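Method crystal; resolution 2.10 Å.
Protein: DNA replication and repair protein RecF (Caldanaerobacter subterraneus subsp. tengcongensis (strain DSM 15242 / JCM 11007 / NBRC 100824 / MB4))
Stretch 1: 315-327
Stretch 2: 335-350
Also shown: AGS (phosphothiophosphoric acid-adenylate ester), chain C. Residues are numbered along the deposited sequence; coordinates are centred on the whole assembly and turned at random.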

# COMPACT_ATOMS: atom_id res chain seq x y z
N GLU A 315 -21.44 -10.54 -24.65
CA GLU A 315 -22.63 -11.24 -24.19
C GLU A 315 -23.37 -10.43 -23.13
O GLU A 315 -22.77 -9.65 -22.38
CB GLU A 315 -22.25 -12.62 -23.61
CG GLU A 315 -21.48 -13.53 -24.55
CD GLU A 315 -22.34 -14.64 -25.16
OE1 GLU A 315 -21.76 -15.51 -25.86
OE2 GLU A 315 -23.59 -14.66 -24.97
N LYS A 316 -24.68 -10.63 -23.04
CA LYS A 316 -25.43 -10.07 -21.92
C LYS A 316 -25.72 -11.15 -20.89
O LYS A 316 -26.40 -12.16 -21.19
CB LYS A 316 -26.73 -9.42 -22.40
CG LYS A 316 -27.56 -8.79 -21.29
CD LYS A 316 -28.82 -8.09 -21.83
CE LYS A 316 -28.50 -6.84 -22.61
NZ LYS A 316 -27.96 -5.78 -21.70
N PRO A 317 -25.22 -10.96 -19.66
CA PRO A 317 -25.31 -12.00 -18.62
C PRO A 317 -26.65 -12.06 -17.94
O PRO A 317 -27.47 -11.15 -18.09
CB PRO A 317 -24.25 -11.57 -17.61
CG PRO A 317 -24.22 -10.08 -17.74
CD PRO A 317 -24.40 -9.82 -19.22
N VAL A 318 -26.85 -13.14 -17.19
CA VAL A 318 -28.00 -13.26 -16.32
C VAL A 318 -27.68 -12.56 -15.00
O VAL A 318 -26.56 -12.64 -14.53
CB VAL A 318 -28.37 -14.75 -16.09
CG1 VAL A 318 -29.37 -14.84 -14.97
CG2 VAL A 318 -28.91 -15.38 -17.41
N LEU A 319 -28.66 -11.90 -14.41
CA LEU A 319 -28.42 -11.17 -13.18
C LEU A 319 -29.00 -11.93 -11.97
O LEU A 319 -30.15 -12.36 -11.99
CB LEU A 319 -29.01 -9.74 -13.30
CG LEU A 319 -28.13 -8.66 -13.94
CD1 LEU A 319 -27.24 -9.17 -15.03
CD2 LEU A 319 -28.96 -7.48 -14.44
N LEU A 320 -28.18 -12.11 -10.93
CA LEU A 320 -28.63 -12.73 -9.69
C LEU A 320 -28.61 -11.72 -8.51
O LEU A 320 -27.55 -11.17 -8.15
CB LEU A 320 -27.74 -13.94 -9.37
CG LEU A 320 -27.61 -14.94 -10.55
CD1 LEU A 320 -26.64 -16.01 -10.14
CD2 LEU A 320 -28.95 -15.50 -10.90
N LEU A 321 -29.79 -11.48 -7.93
CA LEU A 321 -29.92 -10.47 -6.88
C LEU A 321 -30.34 -11.13 -5.58
O LEU A 321 -31.50 -11.48 -5.40
CB LEU A 321 -30.93 -9.39 -7.29
CG LEU A 321 -30.39 -8.28 -8.20
CD1 LEU A 321 -29.99 -8.85 -9.55
CD2 LEU A 321 -31.41 -7.16 -8.39
N ASP A 322 -29.37 -11.34 -4.70
CA ASP A 322 -29.65 -12.09 -3.48
C ASP A 322 -29.87 -11.17 -2.31
O ASP A 322 -28.93 -10.57 -1.82
CB ASP A 322 -28.52 -13.06 -3.16
CG ASP A 322 -28.90 -14.06 -2.08
OD1 ASP A 322 -30.11 -14.28 -1.86
OD2 ASP A 322 -28.00 -14.65 -1.46
N ASP A 323 -31.12 -11.07 -1.86
CA ASP A 323 -31.44 -10.35 -0.63
C ASP A 323 -30.92 -8.92 -0.69
O ASP A 323 -30.30 -8.44 0.25
CB ASP A 323 -30.88 -11.10 0.59
CG ASP A 323 -31.32 -10.49 1.91
OD1 ASP A 323 -32.40 -9.86 1.95
OD2 ASP A 323 -30.58 -10.65 2.91
N VAL A 324 -31.17 -8.25 -1.80
CA VAL A 324 -30.67 -6.90 -2.00
C VAL A 324 -31.82 -5.98 -2.41
O VAL A 324 -31.64 -4.80 -2.66
CB VAL A 324 -29.50 -6.88 -3.03
CG1 VAL A 324 -30.00 -7.14 -4.45
CG2 VAL A 324 -28.70 -5.59 -2.95
N MET A 325 -33.02 -6.54 -2.43
CA MET A 325 -34.19 -5.79 -2.86
C MET A 325 -35.11 -5.44 -1.68
O MET A 325 -36.19 -4.89 -1.88
CB MET A 325 -34.98 -6.56 -3.92
CG MET A 325 -35.34 -5.74 -5.15
SD MET A 325 -33.88 -5.00 -5.94
CE MET A 325 -34.65 -4.19 -7.34
N SER A 326 -34.68 -5.76 -0.47
CA SER A 326 -35.40 -5.31 0.72
C SER A 326 -35.07 -3.83 0.95
O SER A 326 -34.37 -3.23 0.15
CB SER A 326 -35.03 -6.18 1.92
OG SER A 326 -33.70 -6.66 1.81
N GLU A 327 -35.56 -3.26 2.05
CA GLU A 327 -35.37 -1.83 2.39
C GLU A 327 -35.88 -0.90 1.28
O GLU A 327 -37.08 -0.86 0.95
CB GLU A 327 -33.89 -1.48 2.65
CG GLU A 327 -32.95 -2.65 2.99
CD GLU A 327 -31.75 -2.72 2.05
OE1 GLU A 327 -31.65 -3.70 1.28
OE2 GLU A 327 -30.93 -1.78 2.08
N TYR A 335 -34.81 3.02 -9.84
CA TYR A 335 -33.54 3.14 -10.55
C TYR A 335 -32.95 1.78 -10.97
O TYR A 335 -32.44 1.61 -12.08
CB TYR A 335 -32.57 3.90 -9.65
CG TYR A 335 -31.15 4.03 -10.15
CD1 TYR A 335 -30.80 5.01 -11.07
CD2 TYR A 335 -30.14 3.21 -9.65
CE1 TYR A 335 -29.49 5.15 -11.50
CE2 TYR A 335 -28.83 3.34 -10.07
CZ TYR A 335 -28.52 4.31 -11.00
OH TYR A 335 -27.22 4.45 -11.44
N ILE A 336 -33.05 0.82 -10.06
CA ILE A 336 -32.46 -0.50 -10.27
C ILE A 336 -33.38 -1.48 -11.01
O ILE A 336 -32.93 -2.18 -11.93
CB ILE A 336 -32.04 -1.09 -8.92
CG1 ILE A 336 -31.76 -2.57 -9.07
CG2 ILE A 336 -33.11 -0.90 -7.86
CD1 ILE A 336 -30.67 -2.96 -8.19
N LEU A 337 -34.65 -1.51 -10.65
CA LEU A 337 -35.62 -2.44 -11.24
C LEU A 337 -35.91 -2.13 -12.72
O LEU A 337 -36.44 -2.97 -13.46
CB LEU A 337 -36.92 -2.40 -10.44
CG LEU A 337 -38.06 -3.31 -10.88
CD1 LEU A 337 -37.62 -4.77 -10.89
CD2 LEU A 337 -39.26 -3.13 -9.96
N LYS A 338 -35.56 -0.93 -13.16
CA LYS A 338 -35.73 -0.53 -14.55
C LYS A 338 -34.41 -0.75 -15.27
O LYS A 338 -34.38 -1.02 -16.47
CB LYS A 338 -36.17 0.94 -14.66
CG LYS A 338 -36.92 1.29 -15.95
N LYS A 339 -33.33 -0.64 -14.52
CA LYS A 339 -32.02 -1.06 -15.01
C LYS A 339 -31.98 -2.57 -15.35
O LYS A 339 -31.14 -3.00 -16.14
CB LYS A 339 -30.95 -0.72 -13.97
CG LYS A 339 -29.57 -1.34 -14.21
CD LYS A 339 -28.96 -0.85 -15.52
CE LYS A 339 -27.59 -1.47 -15.77
NZ LYS A 339 -26.74 -0.56 -16.60
N LEU A 340 -32.88 -3.36 -14.78
CA LEU A 340 -32.91 -4.82 -15.03
C LEU A 340 -33.59 -5.18 -16.36
O LEU A 340 -33.76 -6.37 -16.70
CB LEU A 340 -33.62 -5.53 -13.88
CG LEU A 340 -32.93 -5.37 -12.52
CD1 LEU A 340 -33.82 -5.86 -11.40
CD2 LEU A 340 -31.63 -6.13 -12.51
N GLU A 341 -33.97 -4.14 -17.10
CA GLU A 341 -34.91 -4.27 -18.21
C GLU A 341 -34.61 -5.39 -19.19
O GLU A 341 -35.37 -6.36 -19.27
CB GLU A 341 -35.00 -2.95 -18.98
CG GLU A 341 -36.26 -2.17 -18.67
CD GLU A 341 -36.47 -0.98 -19.60
OE1 GLU A 341 -37.64 -0.65 -19.87
OE2 GLU A 341 -35.47 -0.38 -20.05
N GLY A 342 -33.53 -5.27 -19.95
CA GLY A 342 -33.30 -6.28 -20.98
C GLY A 342 -32.59 -7.56 -20.50
O GLY A 342 -32.12 -8.34 -21.33
N PHE A 343 -32.50 -7.76 -19.19
CA PHE A 343 -31.85 -8.96 -18.63
C PHE A 343 -32.84 -10.02 -18.16
O PHE A 343 -33.95 -9.70 -17.73
CB PHE A 343 -30.96 -8.61 -17.42
CG PHE A 343 -29.86 -7.64 -17.71
CD1 PHE A 343 -28.57 -8.09 -17.95
CD2 PHE A 343 -30.10 -6.27 -17.70
CE1 PHE A 343 -27.55 -7.21 -18.20
CE2 PHE A 343 -29.09 -5.37 -17.95
CZ PHE A 343 -27.81 -5.83 -18.20
N GLN A 344 -32.45 -11.29 -18.19
CA GLN A 344 -33.11 -12.23 -17.30
C GLN A 344 -32.51 -12.00 -15.91
O GLN A 344 -31.29 -11.90 -15.77
CB GLN A 344 -32.92 -13.69 -17.73
CG GLN A 344 -33.67 -14.67 -16.84
CD GLN A 344 -33.35 -16.13 -17.15
OE1 GLN A 344 -32.18 -16.49 -17.35
NE2 GLN A 344 -34.37 -16.97 -17.18
N SER A 345 -33.35 -11.87 -14.88
CA SER A 345 -32.83 -11.70 -13.52
C SER A 345 -33.51 -12.66 -12.56
O SER A 345 -34.62 -13.12 -12.79
CB SER A 345 -33.01 -10.25 -13.02
OG SER A 345 -34.38 -9.86 -13.09
N PHE A 346 -32.80 -12.97 -11.47
CA PHE A 346 -33.32 -13.80 -10.41
C PHE A 346 -33.23 -12.98 -9.16
O PHE A 346 -32.14 -12.60 -8.74
CB PHE A 346 -32.54 -15.13 -10.31
CG PHE A 346 -32.77 -16.04 -11.49
CD1 PHE A 346 -33.72 -17.04 -11.43
CD2 PHE A 346 -32.04 -15.87 -12.67
CE1 PHE A 346 -33.96 -17.87 -12.54
CE2 PHE A 346 -32.27 -16.68 -13.79
CZ PHE A 346 -33.23 -17.68 -13.72
N ILE A 347 -34.38 -12.67 -8.58
CA ILE A 347 -34.42 -11.80 -7.41
C ILE A 347 -35.04 -12.51 -6.20
O ILE A 347 -36.16 -13.03 -6.28
CB ILE A 347 -35.22 -10.50 -7.70
CG1 ILE A 347 -34.57 -9.71 -8.84
CG2 ILE A 347 -35.26 -9.61 -6.46
CD1 ILE A 347 -35.35 -8.45 -9.24
N THR A 348 -34.31 -12.53 -5.09
CA THR A 348 -34.84 -13.14 -3.89
C THR A 348 -35.47 -12.09 -3.00
O THR A 348 -34.98 -10.96 -2.90
CB THR A 348 -33.76 -13.92 -3.09
OG1 THR A 348 -32.71 -13.03 -2.71
CG2 THR A 348 -33.18 -15.05 -3.93
N HIS A 349 -36.56 -12.47 -2.35
CA HIS A 349 -37.24 -11.54 -1.46
C HIS A 349 -38.06 -12.29 -0.41
O HIS A 349 -38.18 -13.51 -0.47
CB HIS A 349 -38.14 -10.58 -2.26
CG HIS A 349 -38.42 -9.29 -1.56
ND1 HIS A 349 -37.47 -8.64 -0.79
CD2 HIS A 349 -39.53 -8.52 -1.52
CE1 HIS A 349 -37.99 -7.53 -0.30
NE2 HIS A 349 -39.24 -7.43 -0.73
N THR A 350 -38.62 -11.54 0.52
CA THR A 350 -39.49 -12.05 1.57
C THR A 350 -40.95 -12.13 1.12
O THR A 350 -41.68 -13.05 1.50
CB THR A 350 -39.39 -11.15 2.83
OG1 THR A 350 -38.14 -11.39 3.48
CG2 THR A 350 -40.52 -11.42 3.81
PG AGS C . -31.30 -15.90 1.91
S1G AGS C . -32.10 -14.84 0.48
O2G AGS C . -31.84 -15.40 3.29
O3G AGS C . -29.76 -15.63 1.86
PB AGS C . -32.56 -18.32 2.66
O1B AGS C . -33.77 -18.83 1.95
O2B AGS C . -32.94 -17.43 3.86
O3B AGS C . -31.60 -17.44 1.70
PA AGS C . -30.89 -20.57 2.45
O1A AGS C . -31.35 -20.56 0.99
O2A AGS C . -29.46 -20.23 2.74
O3A AGS C . -31.80 -19.57 3.29
O5' AGS C . -31.23 -21.94 3.10
C5' AGS C . -30.27 -22.58 3.90
C4' AGS C . -31.06 -23.58 4.68
O4' AGS C . -30.73 -24.91 4.21
C3' AGS C . -30.75 -23.57 6.18
O3' AGS C . -31.91 -23.88 6.93
C2' AGS C . -29.62 -24.60 6.29
O2' AGS C . -29.59 -25.24 7.56
C1' AGS C . -30.01 -25.61 5.20
N9 AGS C . -28.87 -26.26 4.57
C8 AGS C . -27.65 -25.71 4.27
N7 AGS C . -26.80 -26.55 3.73
C5 AGS C . -27.51 -27.74 3.67
C6 AGS C . -27.17 -29.03 3.21
N6 AGS C . -25.99 -29.33 2.67
N1 AGS C . -28.10 -30.00 3.31
C2 AGS C . -29.29 -29.70 3.84
N3 AGS C . -29.72 -28.52 4.31
C4 AGS C . -28.78 -27.58 4.19
O HOH W 1 -29.84 -11.86 -19.46
O HOH W 2 -32.91 -9.22 -3.90
O HOH W 3 -34.75 -8.72 -1.26

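The two stretches are joined as neighbouring parallel β-strands, one running through Leu-319 to Leu-321 and the other through Phe-346 to Thr-348, whose backbone ladder is backed by an apolar cluster and closed by a polar junction beside the nucleotide. Four hydrogen bonds form the ladder: Leu-319 N to Gln-344 O (3.0 Å), Phe-346 N to Leu-319 O (2.8 Å), Leu-321 N to Phe-346 O (2.7 Å) and Thr-348 N to Leu-321 O (3.0 Å). Before it, a water links Pro-317 O (2.8 Å) to Gln-344 N (3.0 Å).

The contact buries 981 Å², both sides summed. Leu-319 and Leu-321 share a sheet face with Ser-345 and Ile-347. Here Leu-319 CD2 meets Leu-340 CD2 at 3.6 Å, and the long, unbranched side chain of Met-325 reaches Ile-336, with Met-325 CE 3.7 Å from Ile-336 CG2. The Phe-343 ring is sandwiched: Leu-319 CD2 lies 3.6 Å from its centroid over one face, while over the other the aliphatic chain of Lys-316 packs (CD 4.1 Å from the centroid) and its NZ, 4.0 Å from the centroid, makes a cation-π contact, also hydrogen-bonding elsewhere in the structure. Leu-319, Leu-321, Met-325 and Phe-343, all buried and among the residues most covered, are apolar, as suits a site closed to solvent. On the opposite sheet face, Leu-320 CD2 packs 3.6 Å from Phe-346 CD2.

Beyond the ladder, Thr-348 OG1 donates to Asp-322 OD1 (3.0 Å) and accepts from Asp-323 N (2.7 Å), a dual role suited to a hydroxyl. Asp-322 OD1 also lies 3.1 Å from S1G of AGS, placing this junction at the nucleotide's thiophosphate.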